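Local coordinates for OmpT protein (Vibrio cholerae serotype O1, PDB 6EHD) that probably acts as a non-specific porin, a beta-barrel channel through which ions and small solutes diffuse across the outer membrane, at residues Q87-D92 with L148-V153; T106-G111 with T213-E218; G111-A116 with A190-S195; A144-A149 with G167-K172; I228-I233 with V254-N259. The protein carries 1 engineered substitution. All coordinates share one frame; numbering follows the deposited sequence.

Interaction 1. Residues Q87-D92 with L148-V153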
# COMPACT_ATOMS: atom_id res chain seq x y z
N GLN A 87 -6.01 -6.66 9.47
CA GLN A 87 -6.38 -6.17 8.14
C GLN A 87 -5.33 -5.18 7.60
O GLN A 87 -4.65 -4.49 8.38
CB GLN A 87 -7.75 -5.42 8.25
CG GLN A 87 -8.91 -6.34 8.61
CD GLN A 87 -10.21 -5.67 8.86
OE1 GLN A 87 -11.05 -5.54 7.93
NE2 GLN A 87 -10.44 -5.25 10.16
N TRP A 88 -5.31 -5.02 6.28
CA TRP A 88 -4.54 -3.86 5.69
C TRP A 88 -5.22 -2.54 6.11
O TRP A 88 -6.48 -2.55 6.32
CB TRP A 88 -4.42 -3.97 4.18
CG TRP A 88 -3.89 -5.28 3.68
CD1 TRP A 88 -4.52 -6.10 2.78
CD2 TRP A 88 -2.78 -6.01 4.17
NE1 TRP A 88 -3.82 -7.24 2.63
CE2 TRP A 88 -2.74 -7.22 3.47
CE3 TRP A 88 -1.79 -5.77 5.17
CZ2 TRP A 88 -1.76 -8.20 3.71
CZ3 TRP A 88 -0.80 -6.73 5.39
CH2 TRP A 88 -0.80 -7.93 4.66
N THR A 89 -4.49 -1.43 6.15
CA THR A 89 -5.14 -0.10 6.39
C THR A 89 -6.08 0.32 5.24
O THR A 89 -5.91 -0.08 4.06
CB THR A 89 -4.14 1.02 6.69
OG1 THR A 89 -3.32 1.29 5.54
CG2 THR A 89 -3.26 0.71 7.89
N THR A 90 -7.11 1.11 5.59
CA THR A 90 -7.99 1.75 4.62
C THR A 90 -7.11 2.61 3.61
O THR A 90 -7.37 2.60 2.38
CB THR A 90 -9.01 2.71 5.33
OG1 THR A 90 -9.82 1.94 6.21
CG2 THR A 90 -9.88 3.43 4.31
N SER A 91 -6.10 3.28 4.17
CA SER A 91 -5.14 4.06 3.31
C SER A 91 -4.43 3.20 2.23
O SER A 91 -4.19 3.67 1.08
CB SER A 91 -4.13 4.85 4.19
OG SER A 91 -3.52 3.99 5.17
N ASP A 92 -4.11 1.96 2.58
CA ASP A 92 -3.49 0.98 1.62
C ASP A 92 -4.49 0.52 0.60
O ASP A 92 -4.13 0.39 -0.58
CB ASP A 92 -2.91 -0.19 2.36
CG ASP A 92 -1.97 -1.09 1.53
OD1 ASP A 92 -0.94 -0.61 1.08
OD2 ASP A 92 -2.26 -2.29 1.43
N LEU A 148 -4.59 4.49 15.39
CA LEU A 148 -4.95 4.72 13.95
C LEU A 148 -6.39 5.15 13.78
O LEU A 148 -7.33 4.55 14.32
CB LEU A 148 -4.68 3.43 13.14
CG LEU A 148 -4.94 3.43 11.63
CD1 LEU A 148 -3.91 4.29 10.92
CD2 LEU A 148 -4.92 2.03 11.09
N ALA A 149 -6.58 6.18 12.96
CA ALA A 149 -7.88 6.60 12.58
C ALA A 149 -7.78 7.21 11.13
O ALA A 149 -6.92 8.10 10.90
CB ALA A 149 -8.42 7.66 13.56
N GLU A 150 -8.69 6.78 10.25
CA GLU A 150 -8.64 7.15 8.82
C GLU A 150 -10.02 7.34 8.22
O GLU A 150 -10.96 6.65 8.61
CB GLU A 150 -7.90 6.02 8.02
CG GLU A 150 -6.47 5.79 8.49
CD GLU A 150 -5.64 4.84 7.58
OE1 GLU A 150 -6.25 3.79 7.16
OE2 GLU A 150 -4.44 5.12 7.35
N LEU A 151 -10.14 8.24 7.22
CA LEU A 151 -11.39 8.50 6.49
C LEU A 151 -11.07 8.97 5.10
O LEU A 151 -10.25 9.91 4.96
CB LEU A 151 -12.24 9.59 7.21
CG LEU A 151 -13.47 10.13 6.48
CD1 LEU A 151 -14.48 9.07 6.35
CD2 LEU A 151 -14.13 11.33 7.21
N TYR A 152 -11.68 8.32 4.11
CA TYR A 152 -11.56 8.67 2.67
C TYR A 152 -12.96 8.72 2.03
O TYR A 152 -13.87 7.91 2.39
CB TYR A 152 -10.64 7.63 1.94
CG TYR A 152 -9.18 7.68 2.35
CD1 TYR A 152 -8.70 7.06 3.50
CD2 TYR A 152 -8.23 8.33 1.55
CE1 TYR A 152 -7.37 7.14 3.87
CE2 TYR A 152 -6.89 8.35 1.88
CZ TYR A 152 -6.45 7.78 3.05
OH TYR A 152 -5.08 7.87 3.39
N VAL A 153 -13.14 9.56 1.00
CA VAL A 153 -14.39 9.60 0.19
C VAL A 153 -14.05 9.65 -1.28
O VAL A 153 -13.02 10.27 -1.64
CB VAL A 153 -15.28 10.86 0.58
CG1 VAL A 153 -14.55 12.16 0.32
CG2 VAL A 153 -16.53 10.91 -0.24
O HOH W 1 -7.98 1.88 8.39
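The loop that folds inward between strands 80-84 and 121-128 meets the barrel wall here, where T89, T90 and S91 face E150 and Y152. Both oxygens of E150 bind the first turn of helix 90-94. S91 N donates to E150 OE1 at 3.0 Å, from above the carboxylate plane. S91 OG donates to E150 OE2 at 2.6 Å, on its syn side. The S91 hydroxyl lies between its own backbone N and carbonyl carbon (chi1 51°). It also accepts from OG1 of T89, the N-cap residue, at 2.7 Å. A water accepts from T90 N and donates to E150 OE1 at 2.9 Å. The helix start may favour the charged form of the buried E150, whose OE2 also bonds Y196. Beside it, T90 CG2 lies 3.9 Å from Y152 CD1, and S91 CB lies 3.3 Å from Y152 OH. That hydroxyl bonds Y215. The arrangement is consistent with loop L3 of the general porins, which folds into the barrel and narrows the pore.

Interaction 2. Residues T106-G111 with T213-E218. With C8E ((hydroxyethyloxy)tri(ethyloxy)octane), chain K; C8E ((hydroxyethyloxy)tri(ethyloxy)octane), chain J.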
# COMPACT_ATOMS: atom_id res chain seq x y z
N THR A 106 6.62 5.96 -3.83
CA THR A 106 7.40 6.82 -2.93
C THR A 106 6.61 8.08 -2.51
O THR A 106 6.91 8.66 -1.45
CB THR A 106 8.73 7.36 -3.49
OG1 THR A 106 8.52 8.15 -4.67
CG2 THR A 106 9.63 6.11 -3.89
N GLY A 107 5.66 8.50 -3.35
CA GLY A 107 4.84 9.73 -3.10
C GLY A 107 3.59 9.48 -2.23
O GLY A 107 2.77 10.41 -1.99
N LEU A 108 3.38 8.22 -1.75
CA LEU A 108 2.20 7.88 -0.99
C LEU A 108 2.66 7.73 0.45
O LEU A 108 3.57 6.94 0.72
CB LEU A 108 1.47 6.66 -1.57
CG LEU A 108 1.17 6.72 -3.07
CD1 LEU A 108 0.51 5.43 -3.55
CD2 LEU A 108 0.29 7.92 -3.54
N ARG A 109 2.17 8.63 1.33
CA ARG A 109 2.87 8.84 2.61
C ARG A 109 2.12 8.30 3.87
O ARG A 109 2.45 8.68 4.99
CB ARG A 109 3.15 10.34 2.81
CG ARG A 109 3.87 11.03 1.66
CD ARG A 109 5.12 10.28 1.14
NE ARG A 109 6.09 10.02 2.23
CZ ARG A 109 6.77 8.90 2.46
NH1 ARG A 109 6.70 7.85 1.63
NH2 ARG A 109 7.59 8.82 3.53
N TYR A 110 1.13 7.43 3.69
CA TYR A 110 0.30 6.92 4.81
C TYR A 110 1.05 5.84 5.69
O TYR A 110 0.62 5.60 6.83
CB TYR A 110 -1.00 6.25 4.27
CG TYR A 110 -0.80 5.09 3.31
CD1 TYR A 110 -0.64 5.30 1.92
CD2 TYR A 110 -0.68 3.77 3.77
CE1 TYR A 110 -0.36 4.24 1.05
CE2 TYR A 110 -0.40 2.71 2.92
CZ TYR A 110 -0.24 2.94 1.55
OH TYR A 110 0.04 1.84 0.75
N GLY A 111 2.06 5.15 5.11
CA GLY A 111 2.59 3.91 5.62
C GLY A 111 3.88 4.02 6.40
O GLY A 111 4.49 3.01 6.79
N THR A 213 -1.67 12.08 -8.01
CA THR A 213 -1.93 12.16 -6.57
C THR A 213 -1.01 13.21 -5.90
O THR A 213 0.24 13.24 -6.13
CB THR A 213 -1.68 10.81 -5.82
OG1 THR A 213 -2.52 9.77 -6.33
CG2 THR A 213 -1.80 10.98 -4.28
N TYR A 214 -1.66 14.11 -5.12
CA TYR A 214 -0.96 14.96 -4.19
C TYR A 214 -1.03 14.37 -2.77
O TYR A 214 -2.14 14.00 -2.30
CB TYR A 214 -1.63 16.35 -4.19
CG TYR A 214 -1.65 17.20 -5.44
CD1 TYR A 214 -0.69 17.04 -6.46
CD2 TYR A 214 -2.52 18.32 -5.55
CE1 TYR A 214 -0.70 17.82 -7.63
CE2 TYR A 214 -2.46 19.14 -6.66
CZ TYR A 214 -1.49 18.95 -7.68
OH TYR A 214 -1.41 19.82 -8.78
N TYR A 215 0.05 14.34 -2.02
CA TYR A 215 0.04 13.89 -0.63
C TYR A 215 0.84 14.94 0.23
O TYR A 215 1.87 15.49 -0.20
CB TYR A 215 0.75 12.44 -0.40
CG TYR A 215 -0.13 11.36 0.13
CD1 TYR A 215 -0.46 11.30 1.53
CD2 TYR A 215 -0.67 10.35 -0.69
CE1 TYR A 215 -1.28 10.32 2.05
CE2 TYR A 215 -1.49 9.35 -0.19
CZ TYR A 215 -1.86 9.34 1.17
OH TYR A 215 -2.71 8.36 1.68
N ASN A 216 0.36 15.21 1.42
CA ASN A 216 1.14 15.85 2.48
C ASN A 216 1.20 14.91 3.68
O ASN A 216 0.22 14.22 4.01
CB ASN A 216 0.50 17.17 2.99
CG ASN A 216 0.88 18.43 2.14
OD1 ASN A 216 1.97 18.56 1.45
ND2 ASN A 216 0.01 19.43 2.25
N ALA A 217 2.32 14.98 4.40
CA ALA A 217 2.38 14.35 5.71
C ALA A 217 3.21 15.22 6.67
O ALA A 217 4.07 15.99 6.22
CB ALA A 217 2.98 12.96 5.69
N GLU A 218 2.88 15.07 7.95
CA GLU A 218 3.64 15.75 9.07
C GLU A 218 4.00 14.74 10.11
O GLU A 218 3.12 14.01 10.61
CB GLU A 218 2.81 16.89 9.75
CG GLU A 218 3.65 17.62 10.88
CD GLU A 218 3.06 18.99 11.21
OE1 GLU A 218 3.31 19.92 10.41
OE2 GLU A 218 2.41 19.14 12.26
C1 C8E K . -9.64 20.67 2.55
C2 C8E K . -9.37 20.53 4.05
C3 C8E K . -7.91 20.32 4.31
C4 C8E K . -7.74 19.44 5.51
C5 C8E K . -6.31 19.43 5.90
C6 C8E K . -6.05 18.50 7.05
C7 C8E K . -4.55 18.39 7.14
C8 C8E K . -4.01 17.51 8.24
O9 C8E K . -2.60 17.49 7.99
C10 C8E K . -2.11 16.41 7.22
C11 C8E K . -0.97 16.86 6.32
O12 C8E K . 0.01 17.52 7.11
C1 C8E J . -10.58 21.17 -0.15
C2 C8E J . -10.48 19.69 -0.43
C3 C8E J . -11.11 19.39 -1.78
C4 C8E J . -10.41 18.24 -2.47
C5 C8E J . -11.35 17.48 -3.38
C6 C8E J . -10.86 17.32 -4.80
C7 C8E J . -10.37 18.57 -5.52
C8 C8E J . -10.61 18.40 -7.04
O9 C8E J . -9.93 17.24 -7.46
C10 C8E J . -9.73 17.01 -8.85
C11 C8E J . -8.70 15.89 -8.87
O12 C8E J . -7.39 16.45 -9.06
C13 C8E J . -6.33 15.54 -8.83
C14 C8E J . -5.11 16.31 -8.38
O15 C8E J . -4.44 17.06 -9.40
C16 C8E J . -5.10 17.71 -10.44
C17 C8E J . -4.20 18.84 -10.93
O18 C8E J . -3.83 18.68 -12.28
C19 C8E J . -4.84 19.04 -13.22
C20 C8E J . -4.14 18.62 -14.48
O21 C8E J . -3.91 17.21 -14.61
O HOH W 2 2.05 11.66 -4.42
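The backbone N of R109 sits over the centre of the Y215 ring, 3.6 Å above its plane. Its buried N-H points at the ring centre, and it has no other polar partner in the model. Y215 reaches this place with chi1 at -118°, away from the usual staggered values. Its CB also lies 3.3 Å from G107 O. At one side of the ring, L108 CD2 packs on Y215 CD2 at 3.9 Å and on T213 CG2 at 3.8 Å. On the other side, R109 CB touches A217 CB at 3.9 Å. The R109 chain then bends at chi2 and chi3 and leads away from the strand, to a salt bridge with E230. Y215 OH lies 3.7 Å from Y110 CD1 and bonds Y152. A water donates to both G107 O, at 2.8 Å, and T213 O. The loop thus lies on the inner side of strand 208-221, which runs between strands 184-205 and 227-242.

Interaction 3. Residues G111-A116 with A190-S195. With C8E ((hydroxyethyloxy)tri(ethyloxy)octane), chain K.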
# COMPACT_ATOMS: atom_id res chain seq x y z
N GLY A 111 2.06 5.15 5.11
CA GLY A 111 2.59 3.91 5.62
C GLY A 111 3.88 4.02 6.40
O GLY A 111 4.49 3.01 6.79
N THR A 112 4.34 5.23 6.59
CA THR A 112 5.69 5.48 7.15
C THR A 112 5.95 4.77 8.51
O THR A 112 7.04 4.21 8.70
CB THR A 112 5.94 6.99 7.30
OG1 THR A 112 5.54 7.59 6.07
CG2 THR A 112 7.43 7.34 7.62
N LEU A 113 4.94 4.76 9.39
CA LEU A 113 4.93 4.06 10.68
C LEU A 113 4.23 2.69 10.76
O LEU A 113 4.66 1.83 11.55
CB LEU A 113 4.39 4.99 11.77
CG LEU A 113 4.94 6.42 11.89
CD1 LEU A 113 4.29 7.24 13.00
CD2 LEU A 113 6.45 6.46 12.06
N SER A 114 3.17 2.49 9.96
CA SER A 114 2.27 1.34 10.09
C SER A 114 2.71 0.16 9.23
O SER A 114 2.31 -0.97 9.52
CB SER A 114 0.82 1.78 9.70
OG SER A 114 0.79 2.17 8.32
N ASP A 115 3.51 0.40 8.16
CA ASP A 115 3.75 -0.60 7.10
C ASP A 115 2.40 -1.16 6.53
O ASP A 115 2.33 -2.30 6.15
CB ASP A 115 4.64 -1.77 7.59
CG ASP A 115 6.05 -1.31 8.01
OD1 ASP A 115 6.50 -0.19 7.64
OD2 ASP A 115 6.70 -2.08 8.74
N ALA A 116 1.34 -0.35 6.55
CA ALA A 116 0.11 -0.63 5.89
C ALA A 116 -0.72 -1.72 6.60
O ALA A 116 -1.67 -2.20 6.02
CB ALA A 116 0.32 -0.95 4.41
N ALA A 190 11.41 6.85 19.68
CA ALA A 190 10.68 8.07 19.86
C ALA A 190 9.18 7.81 19.78
O ALA A 190 8.77 6.77 19.23
CB ALA A 190 11.12 9.06 18.82
N ASP A 191 8.42 8.68 20.41
CA ASP A 191 6.97 8.77 20.32
C ASP A 191 6.65 9.66 19.09
O ASP A 191 6.77 10.90 19.13
CB ASP A 191 6.41 9.33 21.65
CG ASP A 191 4.89 9.40 21.71
OD1 ASP A 191 4.14 9.22 20.69
OD2 ASP A 191 4.40 9.72 22.82
N VAL A 192 6.25 9.01 17.97
CA VAL A 192 6.09 9.71 16.66
C VAL A 192 4.64 9.54 16.15
O VAL A 192 4.06 8.46 16.28
CB VAL A 192 7.15 9.25 15.65
CG1 VAL A 192 7.19 7.75 15.50
CG2 VAL A 192 6.97 9.92 14.27
N THR A 193 4.08 10.65 15.70
CA THR A 193 2.74 10.73 15.06
C THR A 193 2.95 11.10 13.57
O THR A 193 3.74 12.03 13.25
CB THR A 193 1.87 11.81 15.76
OG1 THR A 193 1.67 11.43 17.14
CG2 THR A 193 0.47 11.86 15.19
N ASN A 194 2.25 10.39 12.67
CA ASN A 194 2.23 10.71 11.21
C ASN A 194 0.82 11.11 10.90
O ASN A 194 -0.06 10.29 11.14
CB ASN A 194 2.64 9.45 10.44
CG ASN A 194 2.79 9.69 8.93
OD1 ASN A 194 3.07 10.81 8.51
ND2 ASN A 194 2.65 8.59 8.10
N SER A 195 0.59 12.38 10.50
CA SER A 195 -0.67 12.92 10.09
C SER A 195 -0.63 13.20 8.56
O SER A 195 0.25 13.85 8.08
CB SER A 195 -0.96 14.24 10.85
OG SER A 195 -0.91 13.94 12.25
C1 C8E K . -9.64 20.67 2.55
C2 C8E K . -9.37 20.53 4.05
C3 C8E K . -7.91 20.32 4.31
C4 C8E K . -7.74 19.44 5.51
C5 C8E K . -6.31 19.43 5.90
C6 C8E K . -6.05 18.50 7.05
C7 C8E K . -4.55 18.39 7.14
C8 C8E K . -4.01 17.51 8.24
O9 C8E K . -2.60 17.49 7.99
C10 C8E K . -2.11 16.41 7.22
C11 C8E K . -0.97 16.86 6.32
O12 C8E K . 0.01 17.52 7.11
O HOH W 3 5.42 10.26 6.53
O HOH W 4 2.10 5.70 9.12
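ND2 of N194 is gripped by two acceptors while it lies 3.7 Å from OG1 of T112. One is the carbonyl O of R109. The other is a water at 3.1 Å from N194 ND2. The same water accepts from L113 N at 3.0 Å, so it ties the amide to the loop backbone. A second water works on the other end of the amide. It accepts from T112 OG1 at 2.7 Å and donates to N194 OD1 at 3.1 Å. N194 points from the strand toward the loop, and CG anti to the backbone N (chi1 -174°) carries the amide on. The strand is 184-205 of the barrel wall. The loop is the inward-folded one before strand 117-118, consistent with L3 of general porins. Beside the polar links is an apolar one. L113 and V192 reach toward each other tip to tip, with L113 CD2 3.7 Å from V192 CG1. The other methyl, L113 CD1, lies 3.5 Å from V192 O and 3.8 Å from N194 CB. F174 packs on both L113 and V192. Just after L113 the loop turns back. S114 OG accepts from A116 N in an ST turn (N-H...O angle 158°), and D115 N bonds G111 O.

Interaction 4. Residues A144-A149 with G167-K172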
# COMPACT_ATOMS: atom_id res chain seq x y z
N ALA A 144 0.11 -1.53 23.40
CA ALA A 144 0.80 -2.66 22.73
C ALA A 144 0.68 -2.60 21.18
O ALA A 144 1.42 -3.29 20.45
CB ALA A 144 0.25 -3.99 23.25
N LYS A 145 -0.26 -1.80 20.69
CA LYS A 145 -0.48 -1.62 19.23
C LYS A 145 -0.56 -0.11 18.98
O LYS A 145 -0.86 0.65 19.88
CB LYS A 145 -1.79 -2.29 18.81
CG LYS A 145 -1.79 -3.81 18.86
CD LYS A 145 -3.16 -4.29 18.43
CE LYS A 145 -3.25 -5.79 18.21
NZ LYS A 145 -2.64 -6.57 19.30
N GLN A 146 -0.29 0.32 17.75
CA GLN A 146 -0.41 1.76 17.40
C GLN A 146 -1.81 2.33 17.49
O GLN A 146 -2.84 1.60 17.39
CB GLN A 146 0.17 1.96 15.98
CG GLN A 146 1.63 1.59 15.82
CD GLN A 146 2.11 1.64 14.35
OE1 GLN A 146 1.29 1.76 13.43
NE2 GLN A 146 3.44 1.55 14.13
N GLU A 147 -1.91 3.66 17.62
CA GLU A 147 -3.17 4.35 17.37
C GLU A 147 -3.36 4.58 15.85
O GLU A 147 -2.37 4.95 15.17
CB GLU A 147 -3.22 5.73 18.05
CG GLU A 147 -2.95 5.69 19.58
CD GLU A 147 -3.01 7.06 20.26
OE1 GLU A 147 -3.41 8.08 19.65
OE2 GLU A 147 -2.62 7.12 21.43
N LEU A 148 -4.59 4.49 15.39
CA LEU A 148 -4.95 4.72 13.95
C LEU A 148 -6.39 5.15 13.78
O LEU A 148 -7.33 4.55 14.32
CB LEU A 148 -4.68 3.43 13.14
CG LEU A 148 -4.94 3.43 11.63
CD1 LEU A 148 -3.91 4.29 10.92
CD2 LEU A 148 -4.92 2.03 11.09
N ALA A 149 -6.58 6.18 12.96
CA ALA A 149 -7.88 6.60 12.58
C ALA A 149 -7.78 7.21 11.13
O ALA A 149 -6.92 8.10 10.90
CB ALA A 149 -8.42 7.66 13.56
N GLY A 167 -5.68 10.71 7.48
CA GLY A 167 -5.71 10.21 8.85
C GLY A 167 -4.50 10.51 9.72
O GLY A 167 -3.68 11.38 9.41
N GLN A 168 -4.48 9.81 10.87
CA GLN A 168 -3.43 9.91 11.85
C GLN A 168 -3.02 8.59 12.45
O GLN A 168 -3.89 7.78 12.77
CB GLN A 168 -3.88 10.94 12.98
CG GLN A 168 -2.68 11.32 13.84
CD GLN A 168 -3.05 12.44 14.82
OE1 GLN A 168 -2.87 13.68 14.55
NE2 GLN A 168 -3.68 12.03 15.87
N ASN A 169 -1.71 8.35 12.55
CA ASN A 169 -1.12 7.08 12.99
C ASN A 169 -0.02 7.42 14.03
O ASN A 169 0.84 8.25 13.75
CB ASN A 169 -0.55 6.31 11.79
CG ASN A 169 0.11 4.98 12.10
OD1 ASN A 169 1.04 4.62 11.37
ND2 ASN A 169 -0.41 4.14 13.10
N ARG A 170 -0.13 6.86 15.24
CA ARG A 170 0.85 7.17 16.35
C ARG A 170 1.49 5.92 16.86
O ARG A 170 0.79 4.94 17.13
CB ARG A 170 0.15 7.88 17.54
CG ARG A 170 1.15 8.39 18.60
CD ARG A 170 0.48 9.37 19.58
NE ARG A 170 1.37 9.66 20.72
CZ ARG A 170 0.99 10.33 21.82
NH1 ARG A 170 -0.27 10.77 21.96
NH2 ARG A 170 1.87 10.55 22.78
N ASP A 171 2.81 5.94 17.00
CA ASP A 171 3.55 4.84 17.60
C ASP A 171 4.41 5.41 18.77
O ASP A 171 5.36 6.18 18.53
CB ASP A 171 4.47 4.16 16.62
CG ASP A 171 5.11 2.86 17.22
OD1 ASP A 171 5.51 2.85 18.39
OD2 ASP A 171 5.18 1.84 16.53
N LYS A 172 4.08 5.01 19.99
CA LYS A 172 4.70 5.61 21.19
C LYS A 172 6.11 5.10 21.46
O LYS A 172 6.80 5.70 22.26
CB LYS A 172 3.80 5.38 22.42
CG LYS A 172 2.58 6.29 22.43
CD LYS A 172 1.56 5.82 23.47
CE LYS A 172 0.36 6.73 23.50
NZ LYS A 172 -0.53 6.44 24.66
O HOH W 5 -2.72 10.88 20.32
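E147 O accepts two bonds from the facing strand, from R170 N at 2.9 Å and from N169 ND2 at 3.0 Å. The two donors reach it from opposite faces of its carbonyl plane. N169 ND2 also donates to Q146 OE1 at 2.9 Å, from above that carbonyl plane, so both of its N-H groups are used. Q146 NE2 donates to D171 OD2 at 3.0 Å, on the anti side of the carboxylate, while D171 OD1 accepts from A173 N. Q146 NE2 also donates to L113 O in the inward loop. Backbone bonds join E147 with R170 and A149 with Q168. On the side of these four residues, a water links E147 OE1 to R170 NH1. K172 CE lies 4.0 Å above the centre of the R170 guanidinium. K172 NZ makes a long salt bridge to E147 OE2, at 3.9 Å. Farther out, R170 salt-bridges D191, and K172 NZ bonds N143. The pair forms one end of the hairpin 147-157 and 160-171, between strands 131-138 and 184-205.

Interaction 5. Residues I228-I233 with V254-N259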
# COMPACT_ATOMS: atom_id res chain seq x y z
N ILE A 228 8.77 17.32 10.93
CA ILE A 228 9.22 17.18 9.51
C ILE A 228 7.93 17.18 8.63
O ILE A 228 7.01 16.42 8.97
CB ILE A 228 10.03 15.87 9.30
CG1 ILE A 228 11.33 15.92 10.14
CG2 ILE A 228 10.40 15.73 7.84
CD1 ILE A 228 12.07 14.62 10.23
N ASP A 229 7.88 18.03 7.60
CA ASP A 229 6.77 18.10 6.63
C ASP A 229 7.22 17.43 5.34
O ASP A 229 8.40 17.64 4.91
CB ASP A 229 6.35 19.55 6.34
CG ASP A 229 5.52 20.18 7.50
OD1 ASP A 229 5.02 19.48 8.40
OD2 ASP A 229 5.36 21.41 7.48
N GLU A 230 6.33 16.64 4.72
CA GLU A 230 6.59 16.10 3.36
C GLU A 230 5.52 16.61 2.39
O GLU A 230 4.32 16.56 2.72
CB GLU A 230 6.51 14.55 3.43
CG GLU A 230 7.51 13.86 4.31
CD GLU A 230 7.35 12.32 4.28
OE1 GLU A 230 6.25 11.81 4.52
OE2 GLU A 230 8.34 11.61 4.00
N ASP A 231 5.94 17.04 1.21
CA ASP A 231 5.03 17.45 0.12
C ASP A 231 5.35 16.51 -1.08
O ASP A 231 6.56 16.46 -1.57
CB ASP A 231 5.40 18.91 -0.33
CG ASP A 231 5.29 19.97 0.80
OD1 ASP A 231 4.59 19.81 1.85
OD2 ASP A 231 5.79 21.08 0.49
N ALA A 232 4.32 15.85 -1.67
CA ALA A 232 4.60 14.78 -2.66
C ALA A 232 3.64 14.85 -3.85
O ALA A 232 2.43 15.17 -3.65
CB ALA A 232 4.48 13.40 -1.97
N ILE A 233 4.18 14.62 -5.05
CA ILE A 233 3.38 14.51 -6.25
C ILE A 233 3.78 13.19 -6.98
O ILE A 233 4.96 12.87 -7.12
CB ILE A 233 3.51 15.72 -7.19
CG1 ILE A 233 2.57 15.59 -8.39
CG2 ILE A 233 4.96 15.93 -7.65
CD1 ILE A 233 2.52 16.77 -9.37
N VAL A 254 9.24 14.03 -4.07
CA VAL A 254 8.91 14.26 -2.69
C VAL A 254 9.95 15.28 -2.10
O VAL A 254 11.18 15.14 -2.37
CB VAL A 254 8.94 13.01 -1.83
CG1 VAL A 254 8.54 13.34 -0.38
CG2 VAL A 254 8.02 11.92 -2.46
N MET A 255 9.44 16.33 -1.47
CA MET A 255 10.34 17.30 -0.64
C MET A 255 10.09 17.14 0.84
O MET A 255 8.94 17.00 1.28
CB MET A 255 10.20 18.75 -1.12
CG MET A 255 8.88 19.48 -1.17
SD MET A 255 8.77 20.91 -2.41
CE MET A 255 10.42 21.21 -2.99
N GLN A 256 11.16 17.02 1.59
CA GLN A 256 11.12 16.85 3.01
C GLN A 256 11.81 18.12 3.63
O GLN A 256 12.94 18.48 3.25
CB GLN A 256 11.86 15.60 3.46
CG GLN A 256 11.45 14.27 2.77
CD GLN A 256 12.24 13.95 1.52
OE1 GLN A 256 13.23 14.61 1.17
NE2 GLN A 256 11.80 12.85 0.79
N GLU A 257 11.12 18.72 4.57
CA GLU A 257 11.63 19.96 5.27
C GLU A 257 11.45 19.82 6.78
O GLU A 257 10.32 19.56 7.27
CB GLU A 257 10.91 21.19 4.74
CG GLU A 257 11.23 22.44 5.54
CD GLU A 257 10.67 23.70 4.93
OE1 GLU A 257 10.05 24.48 5.68
OE2 GLU A 257 10.84 23.91 3.71
N ALA A 258 12.57 19.98 7.53
CA ALA A 258 12.56 19.95 8.99
C ALA A 258 12.53 21.39 9.54
O ALA A 258 12.98 22.34 8.89
CB ALA A 258 13.76 19.20 9.54
N ASN A 259 11.95 21.55 10.72
CA ASN A 259 11.86 22.89 11.34
C ASN A 259 13.22 23.42 11.86
O ASN A 259 13.31 24.60 12.21
CB ASN A 259 10.77 22.95 12.41
CG ASN A 259 11.00 22.04 13.57
OD1 ASN A 259 11.87 21.18 13.57
ND2 ASN A 259 10.12 22.15 14.56
O HOH W 6 9.99 10.72 2.05
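The carboxylate of E230 and the amide of Q256 do not stack on each other; a water joins them. It donates to E230 OE2 at 2.7 Å and accepts from Q256 NE2 at 3.1 Å. Their stems approach no closer than 4.3 Å, at the two CG atoms. E230 OE1 has a salt bridge to R109, and Q256 NE2 bonds T293 O. A232 CB packs on V254 CG2 at 3.9 Å, and I228 CG1 meets A258 CB at 4.1 Å. These six residues lie on the face turned to the inside of the barrel. D229, D231, M255 and E257 lie on the other face. There M255 CG sits between its backbone N and carbonyl carbon (chi1 58°). It touches D231 CB at 3.6 Å and lies 3.9 Å from D231 OD2, so this methylene packs against the acid. Four backbone bonds hold the strands. D229 and E257 exchange one pair, and D231 and M255 the other, with N-H...O angles above 160°. Segments 228-233 and 254-258 run antiparallel, their axes 4.7 Å apart at closest approach. This is a regular hairpin of strands 227-242 and 245-258, the repeating construction of a porin barrel wall.

Overall arrangement
Interactions 1, 2 and 3 follow the inward loop between strands 80-84 and 121-128 as it meets strands 147-157, 208-221 and 184-205 in turn. Their centres lie about 12 to 13 Å apart. The hydroxyls of Y152 and Y215 join interactions 1 and 2; interactions 2 and 3 share G111. Interactions 4 and 5 are antiparallel pairings within the wall, about 21 Å apart. Interaction 4 is nested along the chain inside 2 and 3, its centre about 7 Å from that of 3. Interaction 5 comes last along the chain; its centre is about 9 Å from that of 2, on the neighbouring strand. Interactions 1 to 3 hold the loop against the wall, consistent with a pore constriction.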